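Local atomic coordinates of mitogen-activated protein kinase kinase kinase 15 (Homo sapiens, PDB entry 6V0M), a protein that probably phosphorylates MAP kinase kinases in stress signalling, and through its sterile alpha motif domain probably takes part in forming complexes of apoptosis signal-regulating kinases. Residues A[5-8]-A[9-13]; A[14-18]-A[19-23]. One frame throughout, in Å; residues are numbered along the deposited sequence.

Contact 1: A[5-8]-A[9-13]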
loop_
_atom_site.group_PDB
_atom_site.type_symbol
_atom_site.label_atom_id
_atom_site.label_comp_id
_atom_site.label_asym_id
_atom_site.label_seq_id
_atom_site.Cartn_x
_atom_site.Cartn_y
_atom_site.Cartn_z
ATOM N N LYS A 5 -11.567 -6.077 -0.218
ATOM C CA LYS A 5 -11.719 -6.030 -1.679
ATOM C C LYS A 5 -11.105 -4.715 -2.206
ATOM O O LYS A 5 -10.370 -4.736 -3.187
ATOM C CB LYS A 5 -13.151 -6.188 -2.145
ATOM C CG LYS A 5 -13.258 -6.235 -3.669
ATOM C CD LYS A 5 -14.696 -6.236 -4.109
ATOM C CE LYS A 5 -14.846 -5.570 -5.473
ATOM N NZ LYS A 5 -14.065 -6.260 -6.521
ATOM N N GLU A 6 -11.406 -3.592 -1.558
ATOM C CA GLU A 6 -10.860 -2.275 -1.990
ATOM C C GLU A 6 -9.334 -2.232 -1.918
ATOM O O GLU A 6 -8.665 -1.736 -2.825
ATOM C CB GLU A 6 -11.485 -1.095 -1.233
ATOM C CG GLU A 6 -11.324 -1.039 0.280
ATOM C CD GLU A 6 -11.558 0.367 0.897
ATOM O OE1 GLU A 6 -12.174 1.278 0.255
ATOM O OE2 GLU A 6 -11.145 0.561 2.064
ATOM N N LEU A 7 -8.787 -2.798 -0.840
ATOM C CA LEU A 7 -7.352 -2.909 -0.635
ATOM C C LEU A 7 -6.738 -3.781 -1.698
ATOM O O LEU A 7 -5.751 -3.417 -2.294
ATOM C CB LEU A 7 -7.061 -3.466 0.769
ATOM C CG LEU A 7 -5.585 -3.829 1.077
ATOM C CD1 LEU A 7 -4.744 -2.589 1.031
ATOM C CD2 LEU A 7 -5.422 -4.606 2.371
ATOM N N ILE A 8 -7.275 -4.988 -1.876
ATOM C CA ILE A 8 -6.734 -5.958 -2.830
ATOM C C ILE A 8 -6.716 -5.390 -4.265
ATOM O O ILE A 8 -5.698 -5.513 -4.989
ATOM C CB ILE A 8 -7.490 -7.245 -2.731
ATOM C CG1 ILE A 8 -7.146 -7.938 -1.392
ATOM C CG2 ILE A 8 -7.191 -8.170 -3.917
ATOM C CD1 ILE A 8 -8.000 -9.178 -1.076
ATOM N N ASP A 9 -7.822 -4.745 -4.666
ATOM C CA ASP A 9 -7.914 -4.167 -5.998
ATOM C C ASP A 9 -6.853 -3.083 -6.242
ATOM O O ASP A 9 -6.235 -3.048 -7.294
ATOM C CB ASP A 9 -9.312 -3.615 -6.267
ATOM C CG ASP A 9 -10.359 -4.699 -6.428
ATOM O OD1 ASP A 9 -10.015 -5.908 -6.645
ATOM O OD2 ASP A 9 -11.548 -4.316 -6.331
ATOM N N TRP A 10 -6.640 -2.218 -5.243
ATOM C CA TRP A 10 -5.659 -1.127 -5.311
ATOM C C TRP A 10 -4.210 -1.696 -5.357
ATOM O O TRP A 10 -3.394 -1.249 -6.157
ATOM C CB TRP A 10 -5.831 -0.173 -4.114
ATOM C CG TRP A 10 -4.906 1.019 -4.115
ATOM C CD1 TRP A 10 -5.151 2.221 -4.627
ATOM C CD2 TRP A 10 -3.578 1.074 -3.574
ATOM N NE1 TRP A 10 -4.095 3.088 -4.389
ATOM C CE2 TRP A 10 -3.100 2.384 -3.777
ATOM C CE3 TRP A 10 -2.776 0.158 -2.881
ATOM C CZ2 TRP A 10 -1.846 2.794 -3.346
ATOM C CZ3 TRP A 10 -1.540 0.557 -2.479
ATOM C CH2 TRP A 10 -1.092 1.890 -2.700
ATOM N N LEU A 11 -3.924 -2.726 -4.543
ATOM C CA LEU A 11 -2.638 -3.410 -4.520
ATOM C C LEU A 11 -2.342 -4.021 -5.912
ATOM O O LEU A 11 -1.226 -3.893 -6.403
ATOM C CB LEU A 11 -2.564 -4.483 -3.417
ATOM C CG LEU A 11 -2.486 -3.958 -1.984
ATOM C CD1 LEU A 11 -2.557 -5.184 -1.027
ATOM C CD2 LEU A 11 -1.219 -3.165 -1.666
ATOM N N ARG A 12 -3.337 -4.673 -6.522
ATOM C CA ARG A 12 -3.198 -5.289 -7.833
ATOM C C ARG A 12 -2.939 -4.224 -8.876
ATOM O O ARG A 12 -2.168 -4.445 -9.759
ATOM C CB ARG A 12 -4.427 -6.102 -8.217
ATOM C CG ARG A 12 -4.539 -7.442 -7.458
ATOM C CD ARG A 12 -5.216 -8.527 -8.287
ATOM N NE ARG A 12 -6.346 -9.116 -7.565
ATOM C CZ ARG A 12 -7.576 -8.599 -7.505
ATOM N NH1 ARG A 12 -7.879 -7.446 -8.120
ATOM N NH2 ARG A 12 -8.513 -9.232 -6.803
ATOM N N LEU A 13 -3.585 -3.061 -8.744
ATOM C CA LEU A 13 -3.367 -1.925 -9.661
ATOM C C LEU A 13 -1.901 -1.407 -9.587
ATOM O O LEU A 13 -1.375 -0.885 -10.553
ATOM C CB LEU A 13 -4.324 -0.796 -9.308
ATOM C CG LEU A 13 -4.514 0.366 -10.270
ATOM C CD1 LEU A 13 -5.130 -0.152 -11.576
ATOM C CD2 LEU A 13 -5.363 1.444 -9.613
#
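Lys-5, Asp-9 and Arg-12 form a salt-bridge network along one side of helix 4-13, with the carboxylate of Asp-9 between two cations. Lys-5 NZ gives a bond of 3.2 Å to Asp-9 OD2, taken on the syn lone pair; the lysine chain runs out with CG anti to the backbone N (chi1 -176°) and bends only at its last torsion, which brings the ammonium up to the acid one turn on. The other oxygen serves the arginine: Arg-12 NH1 lies 3.0 Å from Asp-9 OD1, meeting it on the anti side, and OD1 itself stands 28° out of the guanidinium plane. With each oxygen pulled by a different cation, the carboxylate is probably limited in its rotation and its negative charge stabilised. Were Asp-9 replaced by an alanine, the ammonium of Lys-5 and the guanidinium of Arg-12 would probably lose their shared counter-charge and be freer to swing.

Packing contacts follow the four-residue spacing. The methyl Ile-8 CG2 sits over one face of the Arg-12 guanidinium, offset toward its rim and 3.3 Å from NH2; the arginine chain, bent at chi2 and chi3, lays its guanidinium against that methyl. On the buried side Leu-7 CG meets Leu-11 CD1 at 3.9 Å, the two leucines crossing at a slant.

Backbone bonds of the i to i+4 kind run beneath: Asp-9 N to Lys-5 O at 2.9 Å, Leu-11 N to Leu-7 O at 3.0 Å, and a longer one from Trp-10 N to Glu-6 O at 3.2 Å.

Leu-7, Ile-8, Leu-11 and Arg-12 touch helix 18-26 through Ile-21 and Val-25, while Trp-10 packs against helices 31-37 and 50-70, where it meets Leu-35, Leu-56 and Val-60.

Contact 2: A[14-18]-A[19-23]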
loop_
_atom_site.group_PDB
_atom_site.type_symbol
_atom_site.label_atom_id
_atom_site.label_comp_id
_atom_site.label_asym_id
_atom_site.label_seq_id
_atom_site.Cartn_x
_atom_site.Cartn_y
_atom_site.Cartn_z
ATOM N N GLN A 14 -1.246 -1.555 -8.440
ATOM C CA GLN A 14 0.168 -1.202 -8.270
ATOM C C GLN A 14 1.096 -2.372 -8.670
ATOM O O GLN A 14 2.321 -2.297 -8.482
ATOM C CB GLN A 14 0.466 -0.766 -6.815
ATOM C CG GLN A 14 -0.523 0.238 -6.151
ATOM C CD GLN A 14 -0.961 1.339 -7.026
ATOM O OE1 GLN A 14 -0.119 1.953 -7.654
ATOM N NE2 GLN A 14 -2.290 1.614 -7.098
ATOM N N GLY A 15 0.520 -3.483 -9.143
ATOM C CA GLY A 15 1.253 -4.657 -9.647
ATOM C C GLY A 15 1.683 -5.682 -8.622
ATOM O O GLY A 15 2.644 -6.415 -8.810
ATOM N N ALA A 16 0.972 -5.737 -7.488
ATOM C CA ALA A 16 1.317 -6.654 -6.440
ATOM C C ALA A 16 0.875 -8.061 -6.820
ATOM O O ALA A 16 -0.177 -8.267 -7.407
ATOM C CB ALA A 16 0.630 -6.231 -5.138
ATOM N N ASP A 17 1.730 -9.029 -6.515
ATOM C CA ASP A 17 1.502 -10.465 -6.733
ATOM C C ASP A 17 0.669 -11.025 -5.557
ATOM O O ASP A 17 0.571 -10.409 -4.478
ATOM C CB ASP A 17 2.828 -11.194 -6.787
ATOM C CG ASP A 17 3.587 -11.063 -5.504
ATOM O OD1 ASP A 17 4.123 -9.954 -5.218
ATOM O OD2 ASP A 17 3.575 -12.038 -4.731
ATOM N N ALA A 18 0.080 -12.195 -5.773
ATOM C CA ALA A 18 -0.841 -12.798 -4.809
ATOM C C ALA A 18 -0.200 -13.033 -3.444
ATOM O O ALA A 18 -0.855 -12.844 -2.437
ATOM C CB ALA A 18 -1.360 -14.117 -5.360
ATOM N N LYS A 19 1.079 -13.458 -3.414
ATOM C CA LYS A 19 1.742 -13.714 -2.140
ATOM C C LYS A 19 1.965 -12.452 -1.355
ATOM O O LYS A 19 1.814 -12.421 -0.138
ATOM C CB LYS A 19 3.084 -14.481 -2.306
ATOM C CG LYS A 19 2.982 -15.823 -2.999
ATOM C CD LYS A 19 3.336 -17.028 -2.110
ATOM C CE LYS A 19 2.214 -17.400 -1.151
ATOM N NZ LYS A 19 2.725 -18.021 0.103
ATOM N N THR A 20 2.308 -11.355 -2.041
ATOM C CA THR A 20 2.471 -10.099 -1.401
ATOM C C THR A 20 1.169 -9.552 -0.842
ATOM O O THR A 20 1.155 -8.988 0.279
ATOM C CB THR A 20 3.126 -9.047 -2.300
ATOM O OG1 THR A 20 4.415 -9.554 -2.642
ATOM C CG2 THR A 20 3.256 -7.710 -1.540
ATOM N N ILE A 21 0.101 -9.713 -1.629
ATOM C CA ILE A 21 -1.219 -9.296 -1.241
ATOM C C ILE A 21 -1.598 -10.069 0.062
ATOM O O ILE A 21 -2.136 -9.471 1.019
ATOM C CB ILE A 21 -2.229 -9.482 -2.380
ATOM C CG1 ILE A 21 -1.994 -8.409 -3.478
ATOM C CG2 ILE A 21 -3.688 -9.481 -1.895
ATOM C CD1 ILE A 21 -2.785 -8.688 -4.716
ATOM N N GLU A 22 -1.303 -11.353 0.098
ATOM C CA GLU A 22 -1.603 -12.162 1.302
ATOM C C GLU A 22 -0.904 -11.669 2.544
ATOM O O GLU A 22 -1.517 -11.542 3.610
ATOM C CB GLU A 22 -1.283 -13.638 1.077
ATOM C CG GLU A 22 -2.272 -14.313 0.167
ATOM C CD GLU A 22 -1.882 -15.735 -0.215
ATOM O OE1 GLU A 22 -0.926 -16.263 0.400
ATOM O OE2 GLU A 22 -2.561 -16.321 -1.104
ATOM N N LYS A 23 0.384 -11.330 2.392
ATOM C CA LYS A 23 1.169 -10.790 3.463
ATOM C C LYS A 23 0.589 -9.495 4.033
ATOM O O LYS A 23 0.445 -9.347 5.290
ATOM C CB LYS A 23 2.622 -10.567 2.993
ATOM C CG LYS A 23 3.433 -11.825 3.045
ATOM C CD LYS A 23 4.771 -11.677 2.312
ATOM C CE LYS A 23 5.747 -10.739 2.994
ATOM N NZ LYS A 23 6.826 -10.364 2.015
#
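Asp-17 and Thr-20 set their side chains at about a right angle, and the carboxylate holds the threonine with both oxygens. Thr-20 OG1 donates to Asp-17 OD1 at 2.6 Å, met on the syn side and somewhat out of the carboxylate plane. The other oxygen reaches the backbone: Thr-20 N gives a bond of 3.1 Å to Asp-17 OD2, arriving from above that plane, 51° out of it. With CG between its backbone N and carbonyl carbon (chi1 61°), Asp-17 brings its carboxylate up to the first turn of the helix. Thr-20 answers with OG1 beside its own backbone N, so hydroxyl and amide are presented to the same acid. A negative charge at this helix start would also be expected to interact favourably with the helix dipole. Arg-49 makes a further, long and weak ion pair with Asp-17 OD1.

Ile-21 comes in beside the aspartate's backbone. Its CG1 lies 3.8 Å from Ala-16 CB and its CD1 equally far from Ala-16 O, while Ile-21 N donates to Asp-17 O at 3.0 Å. Glu-22 N follows with a bond to Ala-18 O, and Glu-22 CG leans on the same carbonyl oxygen at 3.3 Å.

Upstream, Gly-15 has positive phi (86°) and ends helix 4-13 in a Schellman motif; Ala-16 then leads in extended conformation to the cap. Asp-17 is the N-cap of helix 18-26, its carboxylate accepting from Thr-20 N, within the short turn that joins the first two helices of the helical SAM domain.

Overall arrangement
From the N terminus the chain enters helix 4-13, where contact 1 links residues within successive turns. It closes before contact 2 opens, so the two lie in series and neither nests nor crosses. Contact 2 spans the reversal after this helix and the first turn of helix 18-26. Their centres are about 9 Å apart, and the segments meet directly: Leu-11 O and Ala-16 N probably form a hydrogen bond at the turn, while Ile-21 packs against Ile-8, Leu-11 and Arg-12. Together they tie helix 4-13 to helix 18-26, and both also lean on helix 50-70, contact 1 through Trp-10 and Leu-11, contact 2 through Ala-16 and Thr-20 on Leu-52.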